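Local coordinates for Pre-mRNA splicing helicase-like protein (Chaetomium thermophilum, PDB 4RVQ) that probably acts as the spliceosomal Brr2 helicase in pre-mRNA splicing, with a noncanonical PWI domain that may mediate protein or RNA contacts, at residues V92-R97 and A115-R120. Residues are numbered along the deposited sequence; the frame is centred on the assembly and turned at random.
Sequences VVWLTR and ASEGLR. With EDO (1,2-ethanediol), chain F; EDO (1,2-ethanediol), chain G.
The closest CA pair of 92-97 and 115-120 is W94 with L119, 9.2 Å apart, and the indole of helix 89-99 spans the gap to the turn joining helices 104-116 and 120-127. That turn is a Schellman motif in a noncanonical PWI domain: G118, at positive phi, is its C-prime residue, with L119 N bonded to M114 O and G118 N to A115 O at 3.1 Å. The junction illustrates how a Schellman turn can present the residue after its C-prime glycine to a neighbouring helix. L119, at the N-cap position of helix 120-127, lays CD1 over one face of the indole, 3.4 Å from W94 CD1, the two side chains crossing at about a right angle. With CG beside the backbone N and anti to the carbonyl carbon (chi1 -73°), W94 turns its indole toward L119, where it also touches I110, E113 and M114 of helix 104-116. An alanine in place of W94 is likely to leave L119 CD1 without the indole face it packs on and open a gap there. A 1,2-ethanediol (chain F), probably from the crystallisation liquor, lies over the opposite face, C1 3.4 Å above the ring plane and displaced toward the rim; R97, salt-bridged to E113, gives its O1 a weak hydrogen bond from NH1. At the indole edge, W94 NE1 donates to O1 of a second ethanediol (chain G) at 3.2 Å, with an N-H...O angle of 145°.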
loop_
_atom_site.group_PDB
_atom_site.type_symbol
_atom_site.label_atom_id
_atom_site.label_comp_id
_atom_site.label_asym_id
_atom_site.label_seq_id
_atom_site.Cartn_x
_atom_site.Cartn_y
_atom_site.Cartn_z
ATOM N N VAL A 92 2.842 0.038 -1.519
ATOM C CA VAL A 92 1.871 -0.887 -0.967
ATOM C C VAL A 92 1.629 -2.053 -1.929
ATOM O O VAL A 92 1.633 -3.220 -1.520
ATOM C CB VAL A 92 0.559 -0.166 -0.636
ATOM C CG1 VAL A 92 -0.535 -1.153 -0.173
ATOM C CG2 VAL A 92 0.791 0.839 0.474
ATOM N N VAL A 93 1.411 -1.780 -3.195
ATOM C CA VAL A 93 1.084 -2.819 -4.152
ATOM C C VAL A 93 2.281 -3.758 -4.324
ATOM O O VAL A 93 2.154 -4.990 -4.241
ATOM C CB VAL A 93 0.667 -2.195 -5.511
ATOM C CG1 VAL A 93 0.606 -3.231 -6.567
ATOM C CG2 VAL A 93 -0.682 -1.460 -5.396
ATOM N N TRP A 94 3.444 -3.197 -4.650
ATOM C CA TRP A 94 4.579 -4.013 -4.989
ATOM C C TRP A 94 5.186 -4.723 -3.809
ATOM O O TRP A 94 5.602 -5.887 -3.922
ATOM C CB TRP A 94 5.625 -3.193 -5.754
ATOM C CG TRP A 94 5.165 -2.897 -7.152
ATOM C CD1 TRP A 94 4.647 -1.740 -7.637
ATOM C CD2 TRP A 94 5.209 -3.794 -8.245
ATOM N NE1 TRP A 94 4.369 -1.863 -8.950
ATOM C CE2 TRP A 94 4.695 -3.119 -9.370
ATOM C CE3 TRP A 94 5.643 -5.108 -8.395
ATOM C CZ2 TRP A 94 4.605 -3.719 -10.603
ATOM C CZ3 TRP A 94 5.551 -5.709 -9.635
ATOM C CH2 TRP A 94 5.013 -5.028 -10.722
ATOM N N LEU A 95 5.348 -4.054 -2.679
ATOM C CA LEU A 95 5.944 -4.687 -1.533
ATOM C C LEU A 95 5.047 -5.735 -0.892
ATOM O O LEU A 95 5.556 -6.707 -0.328
ATOM C CB LEU A 95 6.427 -3.685 -0.504
ATOM C CG LEU A 95 7.550 -2.758 -0.955
ATOM C CD1 LEU A 95 7.793 -1.667 0.041
ATOM C CD2 LEU A 95 8.796 -3.559 -1.297
ATOM N N THR A 96 3.725 -5.561 -0.962
ATOM C CA THR A 96 2.827 -6.611 -0.499
ATOM C C THR A 96 3.036 -7.866 -1.361
ATOM O O THR A 96 3.143 -8.991 -0.864
ATOM C CB THR A 96 1.373 -6.157 -0.510
ATOM O OG1 THR A 96 1.231 -5.059 0.403
ATOM C CG2 THR A 96 0.449 -7.264 -0.097
ATOM N N ARG A 97 3.048 -7.688 -2.683
ATOM C CA ARG A 97 3.263 -8.788 -3.583
ATOM C C ARG A 97 4.619 -9.447 -3.321
ATOM O O ARG A 97 4.731 -10.682 -3.245
ATOM C CB ARG A 97 3.157 -8.327 -5.035
ATOM C CG ARG A 97 3.169 -9.479 -5.999
ATOM C CD ARG A 97 3.078 -9.021 -7.467
ATOM N NE ARG A 97 3.377 -10.144 -8.340
ATOM C CZ ARG A 97 3.826 -10.044 -9.582
ATOM N NH1 ARG A 97 3.931 -8.869 -10.143
ATOM N NH2 ARG A 97 4.174 -11.128 -10.256
ATOM N N ALA A 115 11.945 -2.815 -11.106
ATOM C CA ALA A 115 12.987 -2.011 -11.745
ATOM C C ALA A 115 12.433 -1.436 -13.059
ATOM O O ALA A 115 12.694 -0.276 -13.387
ATOM C CB ALA A 115 14.242 -2.855 -12.016
ATOM N N SER A 116 11.697 -2.241 -13.829
ATOM C CA SER A 116 11.168 -1.795 -15.117
ATOM C C SER A 116 10.158 -0.660 -14.948
ATOM O O SER A 116 9.980 0.146 -15.879
ATOM C CB SER A 116 10.491 -2.948 -15.858
ATOM O OG SER A 116 9.168 -3.185 -15.417
ATOM N N GLU A 117 9.508 -0.588 -13.795
ATOM C CA GLU A 117 8.533 0.439 -13.475
ATOM C C GLU A 117 9.156 1.687 -12.846
ATOM O O GLU A 117 8.428 2.575 -12.453
ATOM C CB GLU A 117 7.499 -0.132 -12.515
ATOM C CG GLU A 117 6.624 -1.213 -13.100
ATOM C CD GLU A 117 5.567 -0.690 -14.037
ATOM O OE1 GLU A 117 5.665 0.467 -14.499
ATOM O OE2 GLU A 117 4.625 -1.452 -14.319
ATOM N N GLY A 118 10.484 1.751 -12.770
ATOM C CA GLY A 118 11.134 2.904 -12.184
ATOM C C GLY A 118 11.216 2.866 -10.664
ATOM O O GLY A 118 11.396 3.909 -10.025
ATOM N N LEU A 119 11.069 1.668 -10.070
ATOM C CA LEU A 119 10.984 1.521 -8.630
ATOM C C LEU A 119 12.257 0.984 -8.006
ATOM O O LEU A 119 12.201 0.486 -6.886
ATOM C CB LEU A 119 9.753 0.647 -8.262
ATOM C CG LEU A 119 8.434 1.158 -8.833
ATOM C CD1 LEU A 119 7.318 0.194 -8.458
ATOM C CD2 LEU A 119 8.087 2.581 -8.407
ATOM N N ARG A 120 13.394 1.153 -8.667
ATOM C CA ARG A 120 14.674 0.904 -8.015
ATOM C C ARG A 120 14.740 1.554 -6.634
ATOM O O ARG A 120 15.280 0.981 -5.690
ATOM C CB ARG A 120 15.852 1.364 -8.890
ATOM C CG ARG A 120 17.243 1.229 -8.255
ATOM C CD ARG A 120 17.626 -0.180 -7.903
ATOM N NE ARG A 120 17.661 -0.986 -9.094
ATOM C CZ ARG A 120 17.497 -2.279 -9.104
ATOM N NH1 ARG A 120 17.298 -2.946 -7.959
ATOM N NH2 ARG A 120 17.485 -2.934 -10.262
HETATM C C1 EDO F . 1.909 -5.595 -9.079
HETATM O O1 EDO F . 1.911 -6.804 -9.803
HETATM C C2 EDO F . 1.149 -4.535 -9.856
HETATM O O2 EDO F . -0.230 -4.931 -9.872
HETATM C C1 EDO G . 1.249 0.471 -10.235
HETATM O O1 EDO G . 2.150 -0.495 -10.794
HETATM C C2 EDO G . 1.233 0.293 -8.721
HETATM O O2 EDO G . 0.847 1.511 -8.080
#